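Local coordinates for protein minor fimbrium subunit Mfa5 (Porphyromonas gingivalis ATCC 33277, PDB 6TO1) that serves as an accessory subunit of the minor fimbriae, the surface pili that mediate biofilm formation and adhesion to host cells and other oral bacteria, at residues Q196-R199 and A200-P203; D261-D264 and L265-G269; F386-P390 and A391-A395. One frame throughout, in Å; residues are numbered along the deposited sequence.

From the N terminus, the first of the three is contact 1, where helix 191-199 ends and the chain turns into the loop leading to helix 209-220. Contact 2 follows as the capped first turns of helix 262-272, and contact 3 closes the turn from strand 385-387 into helix 390-395. The three are local and in series, so none encloses or crosses another. Centres of contacts 1 and 3 lie about 20 Å apart, those of contacts 1 and 2 about 32 Å. Contacts 1 and 3 both pack on helix 143-160, whereas contact 2 leans on helix 369-378 and strand 296-298; contact 1 lies at a helix C-terminal end, contacts 2 and 3 at N-terminal ends.

Contact 1 (Q196-R199 and A200-P203); sequences QKIR and ALTP
L201 meets I198 through its branch point: CG of L201 lies 3.1 Å from O of I198, and the terminal CD1 of L201 stands 4.3 Å from CG2 of I198, a loose apolar contact. With CG of L201 beside its own backbone N (chi1 -64°), the leucine side chain passes close to that carbonyl oxygen. The same oxygen accepts from the backbone of L201, N to O of I198 being 3.2 Å with an N-H...O angle of 167°; the donor sits well above the carbonyl plane. N of A200 reaches O of K197 at 3.2 Å and, more weakly, O of Q196 at the same distance. The weak bond to Q196 is the last i to i+4 link; the other two span three residues, as the helix gives way to loop. A water donates to two carbonyls, 2.8 Å from O of R199 and 2.7 Å from O of L201, bridging the turn. R199 folds back over its own helix, so that CA of Q196 lies over one face of the guanidinium, toward its rim, while NH1 bonds to OE1 of Q154. Beyond this shell, I198 packs on Q154 and V157 and L201 on I150, all of helix 143-160; K197 and I198 also touch L174, and L201 touches S176, on strand 170-177. The helix end thus rests on both within the von Willebrand factor type A domain.

Contact 2 (D261-D264 and L265-G269); sequences DPID and LVIQG
D261 meets L265 through its flat backbone carbonyl: N of L265 donates to O of D261 at 2.8 Å, and L265 sets CG beside its own backbone N (chi1 -75°), which brings CG to 3.4 Å from that oxygen. The carboxylate of D261 accepts from N of I263, OD2 to N being 2.9 Å with an N-H...O angle of 161°; OD2 uses the lone pair that points away from OD1, while OD1 forms a salt bridge with R300. The second carboxylate, that of D264, is held by the preceding loop, OD1 by the hydroxyl of T256 and OD2 by N of G257. Both acids are buried, and polar partners meet all four oxygens, which probably favours their ionised form. On another flank, I263 and I267 run side by side in the same direction, CG2 of I263 being 4.0 Å from CD1 of I267; both rest on V297 of strand 296-298. V266 places CG1 3.3 Å from O of I263, against the helix backbone. P262 and L265 pack instead on helix 369-378. Successive i to i+4 bonds continue the helix, as in N of Q268 to O of D264 at 2.9 Å. An aspartate N-cap followed by proline in the first turn is a classic helix start, here opening helix 262-272.

Contact 3 (F386-P390 and A391-A395); sequences FTATP and ANLAA
N392 begins at CB, which lies 3.5 Å from CD1 of F386, approaching the ring obliquely. Its CG stands beside the backbone N (chi1 -71°), and this swings the amide back over the preceding turn, where CG comes 3.2 Å from OG1 of T389. At the tip, ND2 donates to O of T387 at 3.0 Å; the N-H...O angle is 162° and the acceptor lies almost exactly in the amide plane. OD1, the other branch, takes a weak bond from a water that also pairs with OG1 of T389. The side chains of F386 and N392 run antiparallel past one another, ring and amide planes steeply inclined. T389 caps the helix: with OG1 set between its backbone N and carbonyl carbon (chi1 70°), it accepts from N of N392 at 3.1 Å, and its carbonyl O receives N of L393 at 2.9 Å. L393 closes the apolar side, CD2 lying 3.8 Å from CB of A388 and near the plane of the F386 ring at its edge. It reaches on to S148, S152 and F156 of helix 143-160, while F386 and A388 pack on I361 of strand 357-362. The chemistry is thus divided: the threonine hydroxyl takes the N-H of N392 and its carbonyl that of L393, the asparagine amide ties the end of strand 385-387 to helix 390-395, and the apolar contacts join the turn to helix 143-160 and strand 357-362.

Contact 1 (Q196-R199 and A200-P203)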
# COMPACT_ATOMS: atom_id res chain seq x y z
N GLN A 196 -2.41 1.84 -34.68
CA GLN A 196 -2.18 1.69 -36.10
C GLN A 196 -2.73 0.36 -36.60
O GLN A 196 -3.35 0.30 -37.67
CB GLN A 196 -0.69 1.84 -36.39
CG GLN A 196 -0.35 2.06 -37.83
CD GLN A 196 -0.44 0.78 -38.63
OE1 GLN A 196 0.12 -0.24 -38.24
NE2 GLN A 196 -1.18 0.82 -39.74
N LYS A 197 -2.54 -0.71 -35.83
CA LYS A 197 -3.08 -2.00 -36.25
C LYS A 197 -4.61 -1.99 -36.24
O LYS A 197 -5.24 -2.59 -37.11
CB LYS A 197 -2.54 -3.10 -35.35
CG LYS A 197 -1.04 -3.30 -35.45
CD LYS A 197 -0.66 -3.79 -36.82
CE LYS A 197 0.83 -4.12 -36.88
NZ LYS A 197 1.21 -4.55 -38.26
N ILE A 198 -5.21 -1.31 -35.26
CA ILE A 198 -6.67 -1.22 -35.20
C ILE A 198 -7.20 -0.44 -36.39
O ILE A 198 -8.22 -0.81 -36.99
CB ILE A 198 -7.10 -0.60 -33.86
CG1 ILE A 198 -6.68 -1.50 -32.70
CG2 ILE A 198 -8.58 -0.32 -33.87
CD1 ILE A 198 -6.94 -0.89 -31.35
N ARG A 199 -6.52 0.65 -36.77
CA ARG A 199 -6.96 1.44 -37.91
C ARG A 199 -6.86 0.66 -39.21
O ARG A 199 -7.55 1.01 -40.18
CB ARG A 199 -6.15 2.74 -38.03
CG ARG A 199 -6.55 3.76 -36.99
CD ARG A 199 -6.00 5.15 -37.32
NE ARG A 199 -4.56 5.09 -37.49
CZ ARG A 199 -3.69 5.26 -36.50
NH1 ARG A 199 -4.12 5.53 -35.28
NH2 ARG A 199 -2.39 5.18 -36.75
N ALA A 200 -6.06 -0.40 -39.27
CA ALA A 200 -5.91 -1.15 -40.51
C ALA A 200 -6.89 -2.32 -40.64
O ALA A 200 -6.77 -3.10 -41.59
CB ALA A 200 -4.48 -1.69 -40.64
N LEU A 201 -7.82 -2.47 -39.70
CA LEU A 201 -8.83 -3.52 -39.80
C LEU A 201 -9.64 -3.33 -41.07
O LEU A 201 -9.97 -2.21 -41.45
CB LEU A 201 -9.76 -3.49 -38.59
CG LEU A 201 -9.18 -3.76 -37.21
CD1 LEU A 201 -10.32 -3.56 -36.18
CD2 LEU A 201 -8.59 -5.15 -37.09
N THR A 202 -10.02 -4.45 -41.70
CA THR A 202 -10.73 -4.40 -42.96
C THR A 202 -11.66 -5.60 -43.05
O THR A 202 -11.29 -6.69 -42.59
CB THR A 202 -9.72 -4.40 -44.11
OG1 THR A 202 -10.36 -4.06 -45.34
CG2 THR A 202 -9.08 -5.76 -44.24
N PRO A 203 -12.85 -5.44 -43.61
CA PRO A 203 -13.83 -6.55 -43.57
C PRO A 203 -13.46 -7.69 -44.51
O PRO A 203 -13.23 -7.48 -45.70
CB PRO A 203 -15.15 -5.89 -43.99
CG PRO A 203 -14.91 -4.41 -43.95
CD PRO A 203 -13.44 -4.19 -44.13
O HOH W 1 -8.63 -0.10 -42.46

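Contact 2 (D261-D264 and L265-G269)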
# COMPACT_ATOMS: atom_id res chain seq x y z
N ASP A 261 -32.51 -18.79 -25.07
CA ASP A 261 -31.21 -19.45 -25.17
C ASP A 261 -30.72 -19.41 -26.62
O ASP A 261 -31.51 -19.59 -27.55
CB ASP A 261 -31.31 -20.91 -24.72
CG ASP A 261 -29.97 -21.52 -24.45
OD1 ASP A 261 -29.60 -21.66 -23.26
OD2 ASP A 261 -29.26 -21.84 -25.47
N PRO A 262 -29.43 -19.15 -26.84
CA PRO A 262 -28.91 -19.20 -28.22
C PRO A 262 -29.30 -20.47 -28.99
O PRO A 262 -29.55 -20.41 -30.19
CB PRO A 262 -27.39 -19.10 -27.99
CG PRO A 262 -27.25 -18.22 -26.77
CD PRO A 262 -28.42 -18.69 -25.86
N ILE A 263 -29.36 -21.61 -28.31
CA ILE A 263 -29.78 -22.85 -28.97
C ILE A 263 -31.18 -22.68 -29.57
O ILE A 263 -31.40 -22.90 -30.76
CB ILE A 263 -29.75 -24.02 -27.96
CG1 ILE A 263 -28.30 -24.34 -27.54
CG2 ILE A 263 -30.46 -25.25 -28.55
CD1 ILE A 263 -28.15 -25.04 -26.19
N ASP A 264 -32.14 -22.31 -28.72
CA ASP A 264 -33.52 -22.16 -29.15
C ASP A 264 -33.64 -21.05 -30.17
O ASP A 264 -34.40 -21.16 -31.13
CB ASP A 264 -34.42 -21.90 -27.94
CG ASP A 264 -34.40 -23.05 -26.92
OD1 ASP A 264 -33.30 -23.42 -26.48
OD2 ASP A 264 -35.49 -23.60 -26.58
N LEU A 265 -32.89 -19.97 -29.98
CA LEU A 265 -32.95 -18.85 -30.91
C LEU A 265 -32.46 -19.22 -32.29
O LEU A 265 -33.04 -18.80 -33.30
CB LEU A 265 -32.11 -17.68 -30.37
CG LEU A 265 -32.74 -16.91 -29.21
CD1 LEU A 265 -31.68 -15.97 -28.60
CD2 LEU A 265 -33.96 -16.15 -29.69
N VAL A 266 -31.35 -19.96 -32.37
CA VAL A 266 -30.82 -20.26 -33.68
C VAL A 266 -31.70 -21.27 -34.39
O VAL A 266 -31.85 -21.23 -35.62
CB VAL A 266 -29.35 -20.74 -33.61
CG1 VAL A 266 -29.20 -22.17 -33.16
CG2 VAL A 266 -28.71 -20.57 -34.95
N ILE A 267 -32.31 -22.19 -33.64
CA ILE A 267 -33.19 -23.17 -34.26
C ILE A 267 -34.44 -22.47 -34.80
O ILE A 267 -34.80 -22.63 -35.96
CB ILE A 267 -33.54 -24.29 -33.27
CG1 ILE A 267 -32.30 -25.16 -33.04
CG2 ILE A 267 -34.71 -25.15 -33.80
CD1 ILE A 267 -32.45 -26.19 -31.91
N GLN A 268 -35.09 -21.67 -33.95
CA GLN A 268 -36.26 -20.93 -34.42
C GLN A 268 -35.89 -20.01 -35.57
O GLN A 268 -36.65 -19.86 -36.52
CB GLN A 268 -36.89 -20.11 -33.29
CG GLN A 268 -38.17 -19.41 -33.70
CD GLN A 268 -39.32 -20.39 -33.93
OE1 GLN A 268 -39.83 -20.98 -32.99
NE2 GLN A 268 -39.69 -20.58 -35.18
N GLY A 269 -34.72 -19.37 -35.49
CA GLY A 269 -34.33 -18.44 -36.54
C GLY A 269 -34.15 -19.16 -37.86
O GLY A 269 -34.59 -18.68 -38.91

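Contact 3 (F386-P390 and A391-A395)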
# COMPACT_ATOMS: atom_id res chain seq x y z
N PHE A 386 -21.86 -5.55 -22.92
CA PHE A 386 -22.68 -4.37 -23.19
C PHE A 386 -22.74 -4.11 -24.69
O PHE A 386 -21.88 -4.54 -25.45
CB PHE A 386 -22.17 -3.14 -22.41
CG PHE A 386 -20.76 -2.70 -22.71
CD1 PHE A 386 -20.50 -1.86 -23.78
CD2 PHE A 386 -19.70 -3.09 -21.90
CE1 PHE A 386 -19.22 -1.43 -24.05
CE2 PHE A 386 -18.40 -2.67 -22.17
CZ PHE A 386 -18.18 -1.83 -23.24
N THR A 387 -23.82 -3.46 -25.10
CA THR A 387 -23.96 -3.06 -26.49
C THR A 387 -23.12 -1.81 -26.74
O THR A 387 -22.93 -0.99 -25.85
CB THR A 387 -25.42 -2.78 -26.85
OG1 THR A 387 -25.92 -1.78 -25.96
CG2 THR A 387 -26.26 -4.04 -26.72
N ALA A 388 -22.64 -1.67 -27.97
CA ALA A 388 -21.72 -0.60 -28.32
C ALA A 388 -22.47 0.71 -28.61
O ALA A 388 -22.34 1.30 -29.68
CB ALA A 388 -20.88 -1.02 -29.51
N THR A 389 -23.25 1.15 -27.63
CA THR A 389 -23.85 2.47 -27.73
C THR A 389 -22.81 3.53 -27.41
O THR A 389 -21.88 3.28 -26.64
CB THR A 389 -25.02 2.63 -26.77
OG1 THR A 389 -24.53 2.68 -25.43
CG2 THR A 389 -26.01 1.51 -26.92
N PRO A 390 -22.95 4.74 -27.96
CA PRO A 390 -21.98 5.80 -27.62
C PRO A 390 -21.75 5.92 -26.13
O PRO A 390 -20.60 5.99 -25.69
CB PRO A 390 -22.62 7.06 -28.22
CG PRO A 390 -23.35 6.52 -29.44
CD PRO A 390 -23.90 5.16 -29.01
N ALA A 391 -22.82 5.86 -25.32
CA ALA A 391 -22.67 6.05 -23.89
C ALA A 391 -21.95 4.88 -23.23
O ALA A 391 -21.16 5.07 -22.30
CB ALA A 391 -24.03 6.28 -23.24
N ASN A 392 -22.23 3.65 -23.67
CA ASN A 392 -21.54 2.51 -23.07
C ASN A 392 -20.07 2.53 -23.45
O ASN A 392 -19.20 2.27 -22.61
CB ASN A 392 -22.20 1.20 -23.50
CG ASN A 392 -23.56 1.00 -22.86
OD1 ASN A 392 -23.87 1.57 -21.82
ND2 ASN A 392 -24.37 0.17 -23.49
N LEU A 393 -19.77 2.83 -24.71
CA LEU A 393 -18.39 2.86 -25.18
C LEU A 393 -17.58 3.92 -24.43
O LEU A 393 -16.42 3.68 -24.06
CB LEU A 393 -18.35 3.13 -26.68
CG LEU A 393 -18.96 2.08 -27.60
CD1 LEU A 393 -19.08 2.54 -29.03
CD2 LEU A 393 -18.14 0.78 -27.52
N ALA A 394 -18.17 5.09 -24.20
CA ALA A 394 -17.43 6.16 -23.56
C ALA A 394 -17.06 5.81 -22.13
O ALA A 394 -16.00 6.23 -21.64
CB ALA A 394 -18.24 7.46 -23.61
N ALA A 395 -17.90 5.06 -21.44
CA ALA A 395 -17.70 4.75 -20.04
C ALA A 395 -16.81 3.54 -19.79
O ALA A 395 -16.39 3.33 -18.65
CB ALA A 395 -19.05 4.52 -19.35
O HOH W 2 -26.59 2.91 -23.20